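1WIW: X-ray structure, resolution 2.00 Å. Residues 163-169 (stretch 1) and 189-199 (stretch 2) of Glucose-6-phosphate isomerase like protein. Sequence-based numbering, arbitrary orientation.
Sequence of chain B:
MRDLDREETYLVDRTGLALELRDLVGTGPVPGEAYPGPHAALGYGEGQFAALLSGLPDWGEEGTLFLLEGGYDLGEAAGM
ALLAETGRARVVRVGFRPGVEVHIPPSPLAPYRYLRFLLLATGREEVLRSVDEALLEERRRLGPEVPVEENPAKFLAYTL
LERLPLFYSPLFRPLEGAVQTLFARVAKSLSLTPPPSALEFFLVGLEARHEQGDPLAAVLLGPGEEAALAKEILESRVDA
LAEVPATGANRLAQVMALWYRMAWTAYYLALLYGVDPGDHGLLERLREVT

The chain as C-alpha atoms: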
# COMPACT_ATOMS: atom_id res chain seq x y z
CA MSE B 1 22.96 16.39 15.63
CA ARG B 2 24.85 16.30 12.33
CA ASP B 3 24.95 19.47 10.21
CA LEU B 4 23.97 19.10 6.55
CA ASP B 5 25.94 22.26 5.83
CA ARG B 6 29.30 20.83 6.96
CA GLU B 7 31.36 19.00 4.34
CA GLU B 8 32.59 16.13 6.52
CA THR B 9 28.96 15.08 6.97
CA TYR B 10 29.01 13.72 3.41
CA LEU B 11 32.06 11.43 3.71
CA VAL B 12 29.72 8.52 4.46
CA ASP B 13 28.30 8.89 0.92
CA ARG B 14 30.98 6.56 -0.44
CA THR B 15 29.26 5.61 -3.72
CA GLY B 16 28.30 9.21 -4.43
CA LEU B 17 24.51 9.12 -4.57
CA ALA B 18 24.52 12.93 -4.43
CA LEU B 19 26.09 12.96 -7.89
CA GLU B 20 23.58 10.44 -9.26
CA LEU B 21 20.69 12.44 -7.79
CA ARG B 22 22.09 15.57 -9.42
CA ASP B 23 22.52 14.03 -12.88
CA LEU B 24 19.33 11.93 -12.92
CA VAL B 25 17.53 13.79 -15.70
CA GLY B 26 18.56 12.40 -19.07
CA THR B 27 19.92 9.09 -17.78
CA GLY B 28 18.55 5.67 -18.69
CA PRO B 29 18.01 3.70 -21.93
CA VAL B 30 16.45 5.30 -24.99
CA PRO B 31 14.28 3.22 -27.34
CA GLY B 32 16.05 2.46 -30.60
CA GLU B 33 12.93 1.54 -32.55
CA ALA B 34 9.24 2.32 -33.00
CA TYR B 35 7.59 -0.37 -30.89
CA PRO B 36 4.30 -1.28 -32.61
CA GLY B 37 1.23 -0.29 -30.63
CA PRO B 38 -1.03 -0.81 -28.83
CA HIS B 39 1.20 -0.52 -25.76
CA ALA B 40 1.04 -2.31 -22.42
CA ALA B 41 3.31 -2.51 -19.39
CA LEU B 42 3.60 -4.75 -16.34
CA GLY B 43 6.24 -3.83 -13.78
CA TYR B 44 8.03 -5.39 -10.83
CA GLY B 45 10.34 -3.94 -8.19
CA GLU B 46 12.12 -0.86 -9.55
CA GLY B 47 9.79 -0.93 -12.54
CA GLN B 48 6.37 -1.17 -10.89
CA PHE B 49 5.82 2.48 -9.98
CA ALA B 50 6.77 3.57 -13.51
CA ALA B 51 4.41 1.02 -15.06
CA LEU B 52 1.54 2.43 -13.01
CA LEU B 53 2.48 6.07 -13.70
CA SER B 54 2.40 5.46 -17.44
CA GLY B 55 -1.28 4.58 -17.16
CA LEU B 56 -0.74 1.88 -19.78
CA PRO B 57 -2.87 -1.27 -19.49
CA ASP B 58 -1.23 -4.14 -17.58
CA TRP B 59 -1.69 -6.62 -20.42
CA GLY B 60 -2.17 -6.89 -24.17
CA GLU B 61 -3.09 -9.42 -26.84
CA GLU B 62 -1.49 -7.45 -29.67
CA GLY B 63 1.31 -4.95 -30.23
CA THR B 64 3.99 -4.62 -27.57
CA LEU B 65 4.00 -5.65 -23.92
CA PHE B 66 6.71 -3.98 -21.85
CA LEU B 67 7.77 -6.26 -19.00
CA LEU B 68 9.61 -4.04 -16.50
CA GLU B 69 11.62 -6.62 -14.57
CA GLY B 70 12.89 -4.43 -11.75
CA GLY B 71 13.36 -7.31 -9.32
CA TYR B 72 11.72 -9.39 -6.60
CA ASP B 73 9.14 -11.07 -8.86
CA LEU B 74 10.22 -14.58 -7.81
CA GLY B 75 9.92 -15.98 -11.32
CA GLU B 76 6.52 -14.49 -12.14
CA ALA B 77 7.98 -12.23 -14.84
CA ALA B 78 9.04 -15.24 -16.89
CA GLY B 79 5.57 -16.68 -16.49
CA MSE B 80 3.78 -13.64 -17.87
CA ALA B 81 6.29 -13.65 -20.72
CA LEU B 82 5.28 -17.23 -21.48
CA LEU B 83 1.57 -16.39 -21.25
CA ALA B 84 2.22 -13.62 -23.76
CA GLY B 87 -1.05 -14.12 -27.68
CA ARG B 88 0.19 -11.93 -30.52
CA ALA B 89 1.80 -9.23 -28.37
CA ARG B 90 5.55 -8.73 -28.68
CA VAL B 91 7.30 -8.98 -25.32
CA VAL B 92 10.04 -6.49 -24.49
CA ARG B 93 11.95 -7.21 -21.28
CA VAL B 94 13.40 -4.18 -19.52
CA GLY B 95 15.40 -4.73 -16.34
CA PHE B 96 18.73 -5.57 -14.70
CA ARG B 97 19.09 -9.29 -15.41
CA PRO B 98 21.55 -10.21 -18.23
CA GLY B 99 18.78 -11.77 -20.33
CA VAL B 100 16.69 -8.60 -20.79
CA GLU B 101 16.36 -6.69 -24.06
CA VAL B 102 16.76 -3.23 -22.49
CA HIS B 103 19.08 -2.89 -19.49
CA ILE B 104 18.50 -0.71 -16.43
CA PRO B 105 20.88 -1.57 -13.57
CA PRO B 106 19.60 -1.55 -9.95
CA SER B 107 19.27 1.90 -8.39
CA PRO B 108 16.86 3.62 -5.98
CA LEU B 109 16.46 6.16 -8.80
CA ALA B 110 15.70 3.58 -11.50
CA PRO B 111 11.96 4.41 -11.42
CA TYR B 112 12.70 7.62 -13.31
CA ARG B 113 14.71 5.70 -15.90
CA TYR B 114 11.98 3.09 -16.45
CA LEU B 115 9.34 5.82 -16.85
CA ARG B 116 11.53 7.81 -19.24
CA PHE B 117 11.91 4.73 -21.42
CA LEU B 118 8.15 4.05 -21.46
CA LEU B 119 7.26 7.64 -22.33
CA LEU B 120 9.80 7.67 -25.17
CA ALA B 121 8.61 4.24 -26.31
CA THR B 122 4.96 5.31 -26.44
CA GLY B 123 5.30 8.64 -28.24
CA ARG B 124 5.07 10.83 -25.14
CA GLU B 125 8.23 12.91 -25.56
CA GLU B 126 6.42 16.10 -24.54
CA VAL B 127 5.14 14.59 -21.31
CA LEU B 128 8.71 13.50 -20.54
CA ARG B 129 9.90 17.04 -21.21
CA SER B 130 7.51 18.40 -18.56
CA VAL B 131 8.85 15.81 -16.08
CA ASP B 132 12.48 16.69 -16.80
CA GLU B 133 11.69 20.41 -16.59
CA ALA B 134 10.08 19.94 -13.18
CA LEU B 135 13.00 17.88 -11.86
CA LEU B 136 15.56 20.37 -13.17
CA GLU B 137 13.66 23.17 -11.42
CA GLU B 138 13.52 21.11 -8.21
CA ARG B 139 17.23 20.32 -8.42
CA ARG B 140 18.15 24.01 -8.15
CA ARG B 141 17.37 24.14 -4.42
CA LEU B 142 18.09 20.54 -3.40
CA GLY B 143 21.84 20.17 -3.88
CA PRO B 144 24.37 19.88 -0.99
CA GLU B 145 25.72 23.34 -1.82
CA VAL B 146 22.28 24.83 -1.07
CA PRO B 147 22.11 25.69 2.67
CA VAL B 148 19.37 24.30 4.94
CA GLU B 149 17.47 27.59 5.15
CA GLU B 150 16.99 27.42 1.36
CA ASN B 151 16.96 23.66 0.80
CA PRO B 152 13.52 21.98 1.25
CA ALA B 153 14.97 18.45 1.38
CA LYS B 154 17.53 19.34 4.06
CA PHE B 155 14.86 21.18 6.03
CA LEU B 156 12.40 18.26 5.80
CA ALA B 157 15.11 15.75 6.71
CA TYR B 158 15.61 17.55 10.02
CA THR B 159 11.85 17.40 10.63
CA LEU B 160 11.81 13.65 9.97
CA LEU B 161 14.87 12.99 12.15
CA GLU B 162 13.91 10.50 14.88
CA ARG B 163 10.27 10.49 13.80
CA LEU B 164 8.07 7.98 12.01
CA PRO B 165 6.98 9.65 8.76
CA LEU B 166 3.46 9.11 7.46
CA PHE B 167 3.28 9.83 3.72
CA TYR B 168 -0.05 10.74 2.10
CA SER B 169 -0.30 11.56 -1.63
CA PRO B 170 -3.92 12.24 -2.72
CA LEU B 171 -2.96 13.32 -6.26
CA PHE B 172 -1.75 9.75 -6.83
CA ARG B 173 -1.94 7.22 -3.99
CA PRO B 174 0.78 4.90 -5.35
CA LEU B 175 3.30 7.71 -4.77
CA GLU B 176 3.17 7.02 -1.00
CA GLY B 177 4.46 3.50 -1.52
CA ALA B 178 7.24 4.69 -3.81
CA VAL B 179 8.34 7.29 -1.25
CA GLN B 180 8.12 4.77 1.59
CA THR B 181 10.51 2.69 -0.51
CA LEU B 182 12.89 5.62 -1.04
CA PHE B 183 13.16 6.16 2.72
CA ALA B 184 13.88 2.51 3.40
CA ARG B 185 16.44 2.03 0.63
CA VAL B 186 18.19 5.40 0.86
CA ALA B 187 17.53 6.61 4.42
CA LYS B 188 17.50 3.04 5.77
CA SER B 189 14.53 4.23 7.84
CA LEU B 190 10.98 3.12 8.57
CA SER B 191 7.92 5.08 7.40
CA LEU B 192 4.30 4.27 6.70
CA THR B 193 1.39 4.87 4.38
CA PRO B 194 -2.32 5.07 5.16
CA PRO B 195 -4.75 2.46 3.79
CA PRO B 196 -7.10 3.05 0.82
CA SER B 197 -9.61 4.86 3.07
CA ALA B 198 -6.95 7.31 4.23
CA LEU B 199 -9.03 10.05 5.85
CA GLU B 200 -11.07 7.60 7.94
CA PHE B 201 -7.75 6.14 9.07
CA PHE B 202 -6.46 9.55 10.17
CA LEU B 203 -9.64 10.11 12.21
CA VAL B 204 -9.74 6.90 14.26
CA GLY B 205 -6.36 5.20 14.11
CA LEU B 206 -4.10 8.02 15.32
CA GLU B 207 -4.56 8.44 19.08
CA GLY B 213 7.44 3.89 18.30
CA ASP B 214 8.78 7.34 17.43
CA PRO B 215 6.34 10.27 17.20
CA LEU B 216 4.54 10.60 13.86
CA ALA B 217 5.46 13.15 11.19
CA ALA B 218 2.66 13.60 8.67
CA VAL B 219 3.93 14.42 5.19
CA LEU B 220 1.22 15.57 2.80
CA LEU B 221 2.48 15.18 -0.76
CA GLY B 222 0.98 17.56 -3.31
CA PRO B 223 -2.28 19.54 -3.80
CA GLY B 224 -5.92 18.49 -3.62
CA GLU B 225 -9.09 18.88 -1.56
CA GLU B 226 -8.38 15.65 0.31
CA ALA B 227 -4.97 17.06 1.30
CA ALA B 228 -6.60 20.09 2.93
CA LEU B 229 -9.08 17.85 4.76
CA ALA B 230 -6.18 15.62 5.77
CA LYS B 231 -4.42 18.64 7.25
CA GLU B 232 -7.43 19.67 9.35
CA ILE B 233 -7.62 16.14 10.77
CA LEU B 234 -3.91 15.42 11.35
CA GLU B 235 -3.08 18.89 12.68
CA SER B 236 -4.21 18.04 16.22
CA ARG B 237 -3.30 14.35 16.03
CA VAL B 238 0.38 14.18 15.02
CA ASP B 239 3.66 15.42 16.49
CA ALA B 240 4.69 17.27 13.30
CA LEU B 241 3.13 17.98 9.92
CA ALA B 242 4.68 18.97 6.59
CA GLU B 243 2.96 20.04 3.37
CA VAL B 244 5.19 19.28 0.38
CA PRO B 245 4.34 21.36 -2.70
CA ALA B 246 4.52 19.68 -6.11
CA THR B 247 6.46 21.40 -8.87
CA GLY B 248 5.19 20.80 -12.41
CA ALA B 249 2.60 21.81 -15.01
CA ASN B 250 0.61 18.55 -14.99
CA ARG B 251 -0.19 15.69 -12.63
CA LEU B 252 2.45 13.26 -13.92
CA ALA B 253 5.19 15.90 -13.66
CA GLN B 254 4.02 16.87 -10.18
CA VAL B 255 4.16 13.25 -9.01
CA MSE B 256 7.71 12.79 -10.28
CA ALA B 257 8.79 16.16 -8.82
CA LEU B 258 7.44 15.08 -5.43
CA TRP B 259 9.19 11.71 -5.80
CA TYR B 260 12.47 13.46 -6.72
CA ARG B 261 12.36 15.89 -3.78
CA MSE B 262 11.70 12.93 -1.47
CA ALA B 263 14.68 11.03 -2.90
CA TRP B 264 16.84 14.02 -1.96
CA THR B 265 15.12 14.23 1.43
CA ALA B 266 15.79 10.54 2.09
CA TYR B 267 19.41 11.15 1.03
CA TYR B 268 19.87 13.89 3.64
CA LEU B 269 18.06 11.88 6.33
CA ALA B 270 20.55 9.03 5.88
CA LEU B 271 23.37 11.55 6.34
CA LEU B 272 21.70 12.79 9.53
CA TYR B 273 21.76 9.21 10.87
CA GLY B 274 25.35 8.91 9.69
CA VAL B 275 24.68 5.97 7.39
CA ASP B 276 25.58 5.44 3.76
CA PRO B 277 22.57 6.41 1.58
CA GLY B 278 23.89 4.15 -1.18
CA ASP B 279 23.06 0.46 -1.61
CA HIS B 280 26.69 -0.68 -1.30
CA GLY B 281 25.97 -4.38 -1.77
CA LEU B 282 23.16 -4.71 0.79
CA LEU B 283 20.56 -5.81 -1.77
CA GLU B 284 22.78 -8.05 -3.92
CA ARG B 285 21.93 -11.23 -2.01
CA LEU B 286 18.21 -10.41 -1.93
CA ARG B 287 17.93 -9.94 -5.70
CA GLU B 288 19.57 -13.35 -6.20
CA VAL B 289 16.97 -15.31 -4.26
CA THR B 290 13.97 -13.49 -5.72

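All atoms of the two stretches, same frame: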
# COMPACT_ATOMS: atom_id res chain seq x y z
N ARG B 163 11.73 10.51 13.85
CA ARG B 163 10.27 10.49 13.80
C ARG B 163 9.87 9.40 12.84
O ARG B 163 10.69 8.90 12.07
CB ARG B 163 9.70 11.82 13.32
CG ARG B 163 9.70 12.91 14.38
CD ARG B 163 8.65 13.95 14.04
NE ARG B 163 9.22 15.28 13.88
CZ ARG B 163 9.54 16.08 14.89
NH1 ARG B 163 9.33 15.69 16.14
NH2 ARG B 163 10.07 17.26 14.65
N LEU B 164 8.60 9.01 12.90
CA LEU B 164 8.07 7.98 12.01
C LEU B 164 7.22 8.73 10.99
O LEU B 164 6.10 9.14 11.28
CB LEU B 164 7.19 7.00 12.79
CG LEU B 164 6.50 5.91 11.97
CD1 LEU B 164 7.54 5.09 11.22
CD2 LEU B 164 5.67 5.01 12.89
N PRO B 165 7.76 8.94 9.78
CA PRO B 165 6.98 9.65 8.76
C PRO B 165 5.78 8.90 8.21
O PRO B 165 5.83 7.68 7.98
CB PRO B 165 8.03 9.99 7.69
CG PRO B 165 9.03 8.90 7.83
CD PRO B 165 9.14 8.69 9.32
N LEU B 166 4.70 9.64 8.01
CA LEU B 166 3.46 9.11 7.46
C LEU B 166 3.23 9.88 6.16
O LEU B 166 2.89 11.06 6.19
CB LEU B 166 2.31 9.36 8.44
CG LEU B 166 0.87 9.14 7.96
CD1 LEU B 166 0.72 7.76 7.34
CD2 LEU B 166 -0.08 9.32 9.15
N PHE B 167 3.44 9.20 5.03
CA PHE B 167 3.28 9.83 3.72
C PHE B 167 1.88 9.64 3.14
O PHE B 167 1.37 8.52 3.08
CB PHE B 167 4.30 9.27 2.73
CG PHE B 167 5.73 9.43 3.17
CD1 PHE B 167 6.48 8.33 3.56
CD2 PHE B 167 6.33 10.68 3.18
CE1 PHE B 167 7.81 8.47 3.95
CE2 PHE B 167 7.66 10.83 3.57
CZ PHE B 167 8.40 9.72 3.95
N TYR B 168 1.28 10.75 2.70
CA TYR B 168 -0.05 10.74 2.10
C TYR B 168 -0.02 11.56 0.80
O TYR B 168 0.29 12.75 0.83
CB TYR B 168 -1.07 11.34 3.07
CG TYR B 168 -2.49 11.36 2.55
CD1 TYR B 168 -3.30 12.48 2.72
CD2 TYR B 168 -3.02 10.27 1.85
CE1 TYR B 168 -4.61 12.52 2.22
CE2 TYR B 168 -4.32 10.30 1.35
CZ TYR B 168 -5.11 11.43 1.53
OH TYR B 168 -6.38 11.48 1.00
N SER B 169 -0.31 10.91 -0.32
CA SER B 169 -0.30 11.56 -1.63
C SER B 169 -1.61 11.39 -2.39
O SER B 169 -1.74 10.51 -3.24
CB SER B 169 0.85 11.00 -2.48
OG SER B 169 0.71 9.59 -2.67
N SER B 189 15.48 3.93 6.77
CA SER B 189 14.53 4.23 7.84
C SER B 189 13.10 3.79 7.55
O SER B 189 12.67 3.70 6.40
CB SER B 189 14.54 5.74 8.14
OG SER B 189 15.83 6.18 8.54
N LEU B 190 12.37 3.55 8.63
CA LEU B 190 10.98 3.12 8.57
C LEU B 190 10.04 4.30 8.37
O LEU B 190 10.29 5.39 8.87
CB LEU B 190 10.64 2.40 9.88
CG LEU B 190 9.26 1.77 10.05
CD1 LEU B 190 9.15 0.57 9.12
CD2 LEU B 190 9.06 1.34 11.50
N SER B 191 8.95 4.07 7.64
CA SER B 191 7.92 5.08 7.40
C SER B 191 6.66 4.31 7.07
O SER B 191 6.71 3.09 6.85
CB SER B 191 8.29 6.00 6.23
OG SER B 191 8.37 5.30 5.00
N LEU B 192 5.52 4.98 7.04
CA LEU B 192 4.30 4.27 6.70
C LEU B 192 3.38 5.06 5.80
O LEU B 192 3.55 6.26 5.59
CB LEU B 192 3.51 3.85 7.94
CG LEU B 192 2.68 4.92 8.63
CD1 LEU B 192 1.54 4.26 9.41
CD2 LEU B 192 3.57 5.73 9.54
N THR B 193 2.39 4.34 5.29
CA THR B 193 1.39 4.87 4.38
C THR B 193 0.01 4.53 4.93
O THR B 193 -0.16 3.53 5.63
CB THR B 193 1.54 4.21 3.00
OG1 THR B 193 2.74 4.70 2.38
CG2 THR B 193 0.34 4.51 2.12
N PRO B 194 -0.98 5.38 4.65
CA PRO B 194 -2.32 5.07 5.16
C PRO B 194 -2.97 4.06 4.22
O PRO B 194 -2.48 3.82 3.12
CB PRO B 194 -3.02 6.43 5.12
CG PRO B 194 -2.38 7.09 3.94
CD PRO B 194 -0.92 6.74 4.10
N PRO B 195 -4.07 3.44 4.65
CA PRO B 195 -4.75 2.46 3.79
C PRO B 195 -5.58 3.18 2.72
O PRO B 195 -5.58 4.41 2.65
CB PRO B 195 -5.62 1.69 4.79
CG PRO B 195 -5.96 2.74 5.80
CD PRO B 195 -4.63 3.42 6.01
N PRO B 196 -6.28 2.43 1.86
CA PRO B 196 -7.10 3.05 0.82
C PRO B 196 -8.01 4.15 1.35
O PRO B 196 -8.08 5.24 0.78
CB PRO B 196 -7.86 1.87 0.25
CG PRO B 196 -6.81 0.80 0.27
CD PRO B 196 -6.18 0.97 1.64
N SER B 197 -8.73 3.87 2.44
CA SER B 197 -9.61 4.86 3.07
C SER B 197 -8.72 5.65 4.02
O SER B 197 -8.77 5.46 5.23
CB SER B 197 -10.73 4.18 3.86
OG SER B 197 -11.58 3.42 3.03
N ALA B 198 -7.90 6.52 3.45
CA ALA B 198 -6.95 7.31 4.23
C ALA B 198 -7.51 8.26 5.28
O ALA B 198 -7.07 8.24 6.43
CB ALA B 198 -6.03 8.07 3.28
N LEU B 199 -8.48 9.09 4.90
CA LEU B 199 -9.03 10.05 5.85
C LEU B 199 -9.70 9.40 7.06
O LEU B 199 -9.56 9.88 8.18
CB LEU B 199 -9.99 11.00 5.13
CG LEU B 199 -9.38 11.76 3.94
CD1 LEU B 199 -10.40 12.74 3.37
CD2 LEU B 199 -8.13 12.50 4.38
O HOH W 1 11.85 6.74 10.66

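The strand L164–Y168 meets the second stretch through a single beta bridge, L166 with L192, whose CA atoms lie 5.0 Å apart. L192 supplies both backbone hydrogen bonds of the bridge: its N donates to P165 O over 2.9 Å, and its O accepts from F167 N at 3.0 Å. Both are close to linear, with angles at the hydrogen of 165° and 157°. Between them, L166 CA approaches L192 O to 3.4 Å in a CA-H...O contact, so this carbonyl receives a second, weaker polarized hydrogen.

The pairing does not extend along the strand, and the prolines help explain why. P165 has no amide hydrogen but offers its carbonyl, which is all the bridge asks of it. On the other stretch, P194 likewise cannot donate. P194 CD lies 3.1 Å from F167 O, and that carbonyl is buried without a partner. T193 OG1 is in the same position; its CA-to-CB bond points away from the strand. At the other end a water takes over: it donates to R163 O at 2.8 Å and to L190 O at 2.7 Å, joining two carbonyls that cannot bond to each other. Further acceptors lie within its reach, so these two bonds need not both be made at once.

Around this backbone core, the side chains of L164, L166 and Y168 supply the apolar packing. Each has a sideways CA-to-CB bond and a t chi1, and its end comes nearer to the second stretch. L164 packs its CD1 against L190 CG at 3.9 Å and its CG against L192 CD2 at 3.8 Å; L166 CD1 reaches L192 CG at 3.7 Å and P194 CD at 3.8 Å. L192 thus combines the two backbone bonds with a branched side chain that touches both leucines, and it has the largest covered area of any residue here, 85 Å². Y168 extends the contact to the start of the helix, its CE2 3.4 Å from A198 CB and its CD2 3.9 Å from P194 CG. The small methyl of A198 lets the ring come close, while L199 CD2 packs 4.1 Å from Y168 CE1.

P165 and F167 meet the smaller S191. P165 CG lies 3.4 Å from S191 CB, and S191 OG sits at the edge of the F167 ring, near its plane, 3.4 Å from F167 CE1. Altogether the two stretches bury 555 Å², with leucine, proline and aromatic side chains packed about one well-satisfied bridge.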